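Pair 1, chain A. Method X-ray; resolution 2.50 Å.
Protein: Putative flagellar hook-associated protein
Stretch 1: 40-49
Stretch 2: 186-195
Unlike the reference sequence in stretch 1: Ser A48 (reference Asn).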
# COMPACT_ATOMS: atom_id res chain seq x y z
N GLN A 40 11.52 -10.21 -9.20
CA GLN A 40 11.60 -9.09 -10.16
C GLN A 40 12.99 -8.45 -10.27
O GLN A 40 13.37 -7.95 -11.33
CB GLN A 40 10.66 -7.98 -9.77
CG GLN A 40 9.21 -8.32 -9.97
CD GLN A 40 8.28 -7.37 -9.24
OE1 GLN A 40 7.30 -7.80 -8.64
NE2 GLN A 40 8.58 -6.07 -9.27
N GLU A 41 13.69 -8.43 -9.16
CA GLU A 41 15.00 -7.85 -9.03
C GLU A 41 15.99 -8.65 -9.86
O GLU A 41 16.86 -8.06 -10.52
CB GLU A 41 15.47 -7.93 -7.58
CG GLU A 41 15.47 -6.62 -6.78
CD GLU A 41 15.59 -6.84 -5.22
OE1 GLU A 41 14.80 -7.62 -4.60
OE2 GLU A 41 16.46 -6.20 -4.61
N THR A 42 15.87 -9.98 -9.83
CA THR A 42 16.74 -10.83 -10.66
C THR A 42 16.55 -10.44 -12.11
O THR A 42 17.53 -10.24 -12.82
CB THR A 42 16.35 -12.31 -10.51
OG1 THR A 42 16.69 -12.78 -9.20
CG2 THR A 42 17.01 -13.20 -11.58
N HIS A 43 15.31 -10.31 -12.57
CA HIS A 43 15.07 -9.99 -14.00
C HIS A 43 15.55 -8.60 -14.31
O HIS A 43 16.18 -8.39 -15.40
CB HIS A 43 13.62 -10.20 -14.47
CG HIS A 43 13.14 -11.61 -14.35
ND1 HIS A 43 13.64 -12.63 -15.15
CD2 HIS A 43 12.26 -12.18 -13.51
CE1 HIS A 43 13.05 -13.76 -14.81
NE2 HIS A 43 12.21 -13.52 -13.82
N LEU A 44 15.35 -7.66 -13.37
CA LEU A 44 15.86 -6.34 -13.62
C LEU A 44 17.38 -6.30 -13.62
O LEU A 44 17.94 -5.66 -14.50
CB LEU A 44 15.26 -5.28 -12.76
CG LEU A 44 13.76 -5.07 -13.01
CD1 LEU A 44 13.22 -4.15 -11.93
CD2 LEU A 44 13.48 -4.55 -14.44
N ASP A 45 18.03 -7.02 -12.71
CA ASP A 45 19.46 -7.11 -12.69
C ASP A 45 19.97 -7.54 -14.06
O ASP A 45 20.85 -6.89 -14.64
CB ASP A 45 19.96 -8.08 -11.63
CG ASP A 45 21.42 -7.87 -11.33
OD1 ASP A 45 21.82 -6.74 -10.99
OD2 ASP A 45 22.21 -8.83 -11.50
N SER A 46 19.38 -8.60 -14.59
CA SER A 46 19.74 -9.11 -15.92
C SER A 46 19.49 -8.13 -17.07
O SER A 46 20.33 -8.02 -17.96
CB SER A 46 19.04 -10.44 -16.18
OG SER A 46 19.07 -10.79 -17.54
N VAL A 47 18.35 -7.41 -17.05
CA VAL A 47 18.07 -6.32 -17.99
C VAL A 47 19.19 -5.30 -17.87
O VAL A 47 19.65 -4.84 -18.87
CB VAL A 47 16.70 -5.61 -17.76
CG1 VAL A 47 16.56 -4.36 -18.62
CG2 VAL A 47 15.53 -6.56 -18.06
N SER A 48 19.68 -4.99 -16.67
CA SER A 48 20.74 -3.99 -16.59
C SER A 48 22.11 -4.44 -17.10
O SER A 48 22.84 -3.62 -17.68
CB SER A 48 20.87 -3.45 -15.20
OG SER A 48 21.64 -4.35 -14.46
N GLU A 49 22.47 -5.72 -16.88
CA GLU A 49 23.68 -6.33 -17.53
C GLU A 49 23.62 -6.29 -19.03
O GLU A 49 24.60 -5.96 -19.71
CB GLU A 49 23.92 -7.77 -17.09
CG GLU A 49 24.75 -7.86 -15.77
CD GLU A 49 24.46 -9.15 -15.00
OE1 GLU A 49 23.25 -9.50 -14.88
OE2 GLU A 49 25.42 -9.81 -14.51
N THR A 186 17.15 4.30 -20.12
CA THR A 186 16.53 3.08 -19.68
C THR A 186 17.27 2.59 -18.43
O THR A 186 16.66 2.23 -17.40
CB THR A 186 16.41 2.04 -20.81
OG1 THR A 186 15.71 2.67 -21.88
CG2 THR A 186 15.57 0.86 -20.41
N MSE A 187 18.57 2.67 -18.47
CA MSE A 187 19.36 2.23 -17.34
C MSE A 187 18.98 2.96 -16.05
O MSE A 187 18.78 2.32 -15.00
CB MSE A 187 20.84 2.38 -17.65
CG MSE A 187 21.70 1.99 -16.47
SE MSE A 187 21.88 0.05 -16.26
CE MSE A 187 23.28 -0.16 -17.72
N ALA A 188 18.86 4.28 -16.12
CA ALA A 188 18.35 5.07 -14.99
C ALA A 188 16.97 4.55 -14.47
O ALA A 188 16.69 4.46 -13.24
CB ALA A 188 18.26 6.53 -15.38
N ASN A 189 16.11 4.20 -15.41
CA ASN A 189 14.79 3.72 -15.00
C ASN A 189 14.92 2.34 -14.34
O ASN A 189 14.31 2.06 -13.30
CB ASN A 189 13.86 3.65 -16.22
CG ASN A 189 13.36 5.01 -16.68
OD1 ASN A 189 13.58 6.00 -16.04
ND2 ASN A 189 12.67 5.05 -17.79
N VAL A 190 15.70 1.45 -14.95
CA VAL A 190 15.88 0.09 -14.42
C VAL A 190 16.47 0.15 -13.04
O VAL A 190 15.99 -0.53 -12.13
CB VAL A 190 16.74 -0.82 -15.37
CG1 VAL A 190 17.27 -2.05 -14.63
CG2 VAL A 190 15.91 -1.26 -16.50
N LEU A 191 17.44 1.04 -12.85
CA LEU A 191 18.13 1.17 -11.58
C LEU A 191 17.25 1.85 -10.56
O LEU A 191 17.31 1.53 -9.38
CB LEU A 191 19.47 1.95 -11.74
CG LEU A 191 20.69 1.26 -12.42
CD1 LEU A 191 21.93 2.14 -12.38
CD2 LEU A 191 21.01 -0.12 -11.79
N GLY A 192 16.43 2.79 -11.02
CA GLY A 192 15.49 3.47 -10.12
C GLY A 192 14.45 2.50 -9.57
O GLY A 192 14.10 2.53 -8.39
N ALA A 193 13.96 1.62 -10.43
CA ALA A 193 13.08 0.51 -10.05
C ALA A 193 13.60 -0.39 -8.97
O ALA A 193 12.86 -0.78 -8.09
CB ALA A 193 12.84 -0.36 -11.29
N MSE A 194 14.89 -0.76 -9.08
CA MSE A 194 15.52 -1.72 -8.18
C MSE A 194 15.80 -1.03 -6.86
O MSE A 194 15.75 -1.65 -5.80
CB MSE A 194 16.85 -2.22 -8.81
CG MSE A 194 16.72 -3.33 -9.90
SE MSE A 194 18.45 -3.66 -10.81
CE MSE A 194 19.07 -5.12 -9.63
N THR A 195 16.14 0.26 -6.92
CA THR A 195 16.22 1.06 -5.70
C THR A 195 14.83 1.11 -5.06
O THR A 195 14.70 0.99 -3.85
CB THR A 195 16.69 2.46 -6.02
OG1 THR A 195 18.06 2.42 -6.44
CG2 THR A 195 16.62 3.32 -4.81

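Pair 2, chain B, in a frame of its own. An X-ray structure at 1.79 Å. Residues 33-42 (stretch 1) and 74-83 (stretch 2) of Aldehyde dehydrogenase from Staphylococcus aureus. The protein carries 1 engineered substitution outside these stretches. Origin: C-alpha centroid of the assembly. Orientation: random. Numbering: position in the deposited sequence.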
# COMPACT_ATOMS: atom_id res chain seq x y z
N ARG B 33 -17.91 7.93 -14.41
CA ARG B 33 -17.23 8.48 -13.25
C ARG B 33 -17.19 10.01 -13.30
O ARG B 33 -17.41 10.67 -12.29
CB ARG B 33 -15.82 7.91 -13.16
CG ARG B 33 -15.77 6.39 -13.08
CD ARG B 33 -14.34 5.91 -12.90
NE ARG B 33 -14.11 4.61 -13.53
CZ ARG B 33 -12.92 4.05 -13.68
NH1 ARG B 33 -11.83 4.67 -13.24
NH2 ARG B 33 -12.81 2.86 -14.26
N LYS B 34 -16.91 10.57 -14.48
CA LYS B 34 -16.90 12.02 -14.62
C LYS B 34 -18.25 12.63 -14.28
O LYS B 34 -18.33 13.69 -13.65
CB LYS B 34 -16.48 12.42 -16.04
CG LYS B 34 -14.99 12.55 -16.24
CD LYS B 34 -14.66 13.36 -17.49
N GLU B 35 -19.34 11.97 -14.69
CA GLU B 35 -20.66 12.51 -14.43
C GLU B 35 -20.99 12.49 -12.94
O GLU B 35 -21.62 13.42 -12.42
CB GLU B 35 -21.71 11.75 -15.23
CG GLU B 35 -23.13 12.23 -15.01
CD GLU B 35 -23.45 13.51 -15.76
OE1 GLU B 35 -24.53 14.09 -15.51
OE2 GLU B 35 -22.62 13.94 -16.59
N GLN B 36 -20.57 11.43 -12.24
CA GLN B 36 -20.80 11.37 -10.80
C GLN B 36 -20.04 12.47 -10.08
O GLN B 36 -20.54 13.05 -9.10
CB GLN B 36 -20.40 10.00 -10.25
CG GLN B 36 -21.03 8.82 -10.97
CD GLN B 36 -22.53 8.98 -11.16
OE1 GLN B 36 -23.25 9.30 -10.22
NE2 GLN B 36 -23.00 8.75 -12.38
N LEU B 37 -18.83 12.79 -10.55
CA LEU B 37 -18.07 13.88 -9.94
C LEU B 37 -18.76 15.22 -10.17
O LEU B 37 -18.81 16.05 -9.26
CB LEU B 37 -16.65 13.89 -10.51
CG LEU B 37 -15.78 12.71 -10.07
CD1 LEU B 37 -14.54 12.60 -10.94
CD2 LEU B 37 -15.40 12.83 -8.60
N LYS B 38 -19.31 15.43 -11.37
CA LYS B 38 -20.11 16.64 -11.61
C LYS B 38 -21.28 16.72 -10.65
O LYS B 38 -21.51 17.76 -10.02
CB LYS B 38 -20.63 16.65 -13.05
CG LYS B 38 -19.58 16.56 -14.13
N LYS B 39 -22.03 15.62 -10.53
CA LYS B 39 -23.18 15.61 -9.63
C LYS B 39 -22.75 15.86 -8.19
O LYS B 39 -23.43 16.59 -7.45
CB LYS B 39 -23.92 14.28 -9.75
CG LYS B 39 -24.63 14.09 -11.09
CD LYS B 39 -24.94 12.63 -11.35
CE LYS B 39 -25.88 12.07 -10.29
NZ LYS B 39 -26.09 10.60 -10.46
N LEU B 40 -21.62 15.29 -7.78
CA LEU B 40 -21.11 15.53 -6.43
C LEU B 40 -20.81 17.00 -6.21
O LEU B 40 -21.15 17.57 -5.17
CB LEU B 40 -19.86 14.69 -6.19
CG LEU B 40 -19.30 14.71 -4.76
CD1 LEU B 40 -20.34 14.18 -3.78
CD2 LEU B 40 -18.02 13.91 -4.67
N SER B 41 -20.17 17.64 -7.19
CA SER B 41 -19.85 19.06 -7.07
C SER B 41 -21.12 19.91 -7.02
O SER B 41 -21.26 20.78 -6.15
CB SER B 41 -18.97 19.49 -8.25
OG SER B 41 -18.62 20.86 -8.14
N LYS B 42 -22.04 19.67 -7.96
CA LYS B 42 -23.32 20.38 -7.96
C LYS B 42 -24.04 20.19 -6.64
O LYS B 42 -24.66 21.12 -6.11
CB LYS B 42 -24.18 19.88 -9.12
CG LYS B 42 -25.67 20.08 -8.93
CD LYS B 42 -26.46 19.60 -10.14
CE LYS B 42 -27.90 19.30 -9.77
NZ LYS B 42 -28.67 18.78 -10.94
N THR B 74 -12.66 20.62 -0.95
CA THR B 74 -13.31 19.48 -1.59
C THR B 74 -13.76 19.82 -3.00
O THR B 74 -13.54 19.05 -3.94
CB THR B 74 -14.49 19.01 -0.74
OG1 THR B 74 -14.02 18.60 0.55
CG2 THR B 74 -15.22 17.85 -1.41
N LEU B 75 -14.40 20.99 -3.17
CA LEU B 75 -14.81 21.43 -4.50
C LEU B 75 -13.61 21.51 -5.43
O LEU B 75 -13.67 21.08 -6.59
CB LEU B 75 -15.52 22.78 -4.41
CG LEU B 75 -16.90 22.77 -3.76
CD1 LEU B 75 -17.43 24.19 -3.66
CD2 LEU B 75 -17.85 21.89 -4.55
N LYS B 76 -12.50 22.07 -4.94
CA LYS B 76 -11.29 22.16 -5.75
C LYS B 76 -10.78 20.77 -6.12
O LYS B 76 -10.32 20.55 -7.25
CB LYS B 76 -10.22 22.94 -4.99
CG LYS B 76 -9.02 23.33 -5.83
N SER B 77 -10.85 19.82 -5.18
CA SER B 77 -10.36 18.47 -5.46
C SER B 77 -11.25 17.76 -6.48
O SER B 77 -10.73 17.06 -7.36
CB SER B 77 -10.29 17.66 -4.16
OG SER B 77 -9.76 16.37 -4.39
N ILE B 78 -12.57 17.93 -6.38
CA ILE B 78 -13.47 17.35 -7.38
C ILE B 78 -13.14 17.89 -8.76
O ILE B 78 -13.04 17.13 -9.74
CB ILE B 78 -14.94 17.65 -7.02
CG1 ILE B 78 -15.34 16.98 -5.71
CG2 ILE B 78 -15.86 17.19 -8.15
CD1 ILE B 78 -16.64 17.49 -5.14
N LYS B 79 -12.96 19.20 -8.86
CA LYS B 79 -12.62 19.83 -10.13
C LYS B 79 -11.36 19.21 -10.74
O LYS B 79 -11.33 18.88 -11.92
CB LYS B 79 -12.45 21.34 -9.93
CG LYS B 79 -12.11 22.13 -11.17
CD LYS B 79 -10.61 22.41 -11.20
CE LYS B 79 -10.23 23.35 -12.32
NZ LYS B 79 -9.11 24.27 -11.97
N ILE B 80 -10.31 19.04 -9.92
CA ILE B 80 -9.04 18.54 -10.43
C ILE B 80 -9.17 17.08 -10.85
O ILE B 80 -8.70 16.67 -11.92
CB ILE B 80 -7.93 18.72 -9.38
CG1 ILE B 80 -7.64 20.21 -9.17
CG2 ILE B 80 -6.66 17.95 -9.77
CD1 ILE B 80 -6.97 20.53 -7.84
N ALA B 81 -9.81 16.26 -10.01
CA ALA B 81 -10.00 14.85 -10.35
C ALA B 81 -10.80 14.69 -11.63
O ALA B 81 -10.47 13.84 -12.47
CB ALA B 81 -10.70 14.13 -9.19
N ARG B 82 -11.85 15.49 -11.81
CA ARG B 82 -12.68 15.35 -13.00
C ARG B 82 -11.91 15.75 -14.27
O ARG B 82 -12.06 15.10 -15.31
CB ARG B 82 -13.93 16.20 -12.85
CG ARG B 82 -14.98 15.99 -13.89
CD ARG B 82 -16.26 16.67 -13.48
NE ARG B 82 -16.15 18.14 -13.38
CZ ARG B 82 -15.63 18.96 -14.28
NH1 ARG B 82 -15.14 18.52 -15.44
NH2 ARG B 82 -15.62 20.26 -14.03
N LYS B 83 -11.09 16.79 -14.19
CA LYS B 83 -10.38 17.27 -15.37
C LYS B 83 -9.14 16.45 -15.68
O LYS B 83 -8.70 16.43 -16.84
CB LYS B 83 -10.00 18.74 -15.18
CG LYS B 83 -11.20 19.65 -15.05
CD LYS B 83 -10.84 21.11 -15.05
CE LYS B 83 -12.10 21.94 -14.97
NZ LYS B 83 -11.82 23.39 -15.13

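The sharpest difference lies where Met A194 in pair 1 is matched by Arg B82 in pair 2. Each has more of its surface covered by the opposing helix than any other residue of its pair, and each does so with a long, flexible chain whose CA-to-CB bond points sideways. Met A194, a selenomethionine, is apolar to its tip: its CG lies 3.8 Å from Leu A44 CB, and its CE reaches Asp A45 OD1 at 3.5 Å and the backbone Glu A41 O at 3.8 Å. In Arg B82 the methylenes, CD above all, make the closest contacts: CD sits 3.6 Å from Lys B34 O, 3.4 Å from Lys B38 CG and 4.1 Å from Leu B37 CB. The guanidinium also lies against Lys B38 CG, with Arg B82 NE 3.9 Å from Lys B38 CG; Lys B38 is not modelled beyond that atom, so nothing can be said of its amino end.

The frame around this exchange is nearly identical. In both pairs two helices run antiparallel, at 156° in pair 1 and 163° in pair 2, with axes approaching to 9.7 and 9.6 Å. Fourteen central residues superpose with an RMSD of 0.3 Å, and the buried areas, 423 and 425 Å², hardly differ. No hydrogen bond crosses between the modelled atoms of either pair; the packing rests on close van der Waals contact.

At the centre, Leu A44 matches Leu B37, both with chi1 m and chi2 t, and Val A190 matches Ile B78. Beta-branched residues suit this spot because a methyl close to the backbone can press on the facing helix: Val A190 CG1 is 3.7 Å from Leu A44 O, and Ile B78 CG2 is 3.4 Å from Leu B37 O. Isoleucine's extra carbon, CD1, meets Leu B40 CD2 at 3.9 Å. In pair 1 the shorter residues at these two positions still touch, Val A47 CG1 lying 3.8 Å from Val A190 CG2. The small Ala A193 and Ala B81 also match, each beside its leucine: Leu A44 CD1 is 3.9 Å from Ala A193 CB, whereas Leu B37 CD1 is 4.5 Å from Ala B81 CB.

Farther along, Ser A48, which differs from the reference sequence, matches Ser B41. A small side chain leaves room for a larger partner, Met A187 or Leu B75. The rotamers diverge: Ser A48 is p, and its OG donates to Asp A45 O at 2.7 Å within its own helix, leaving Ser A48 CB 3.8 Å from Met A187 SE. Ser B41 is t, with OG itself 3.8 Å from Leu B75 CD2.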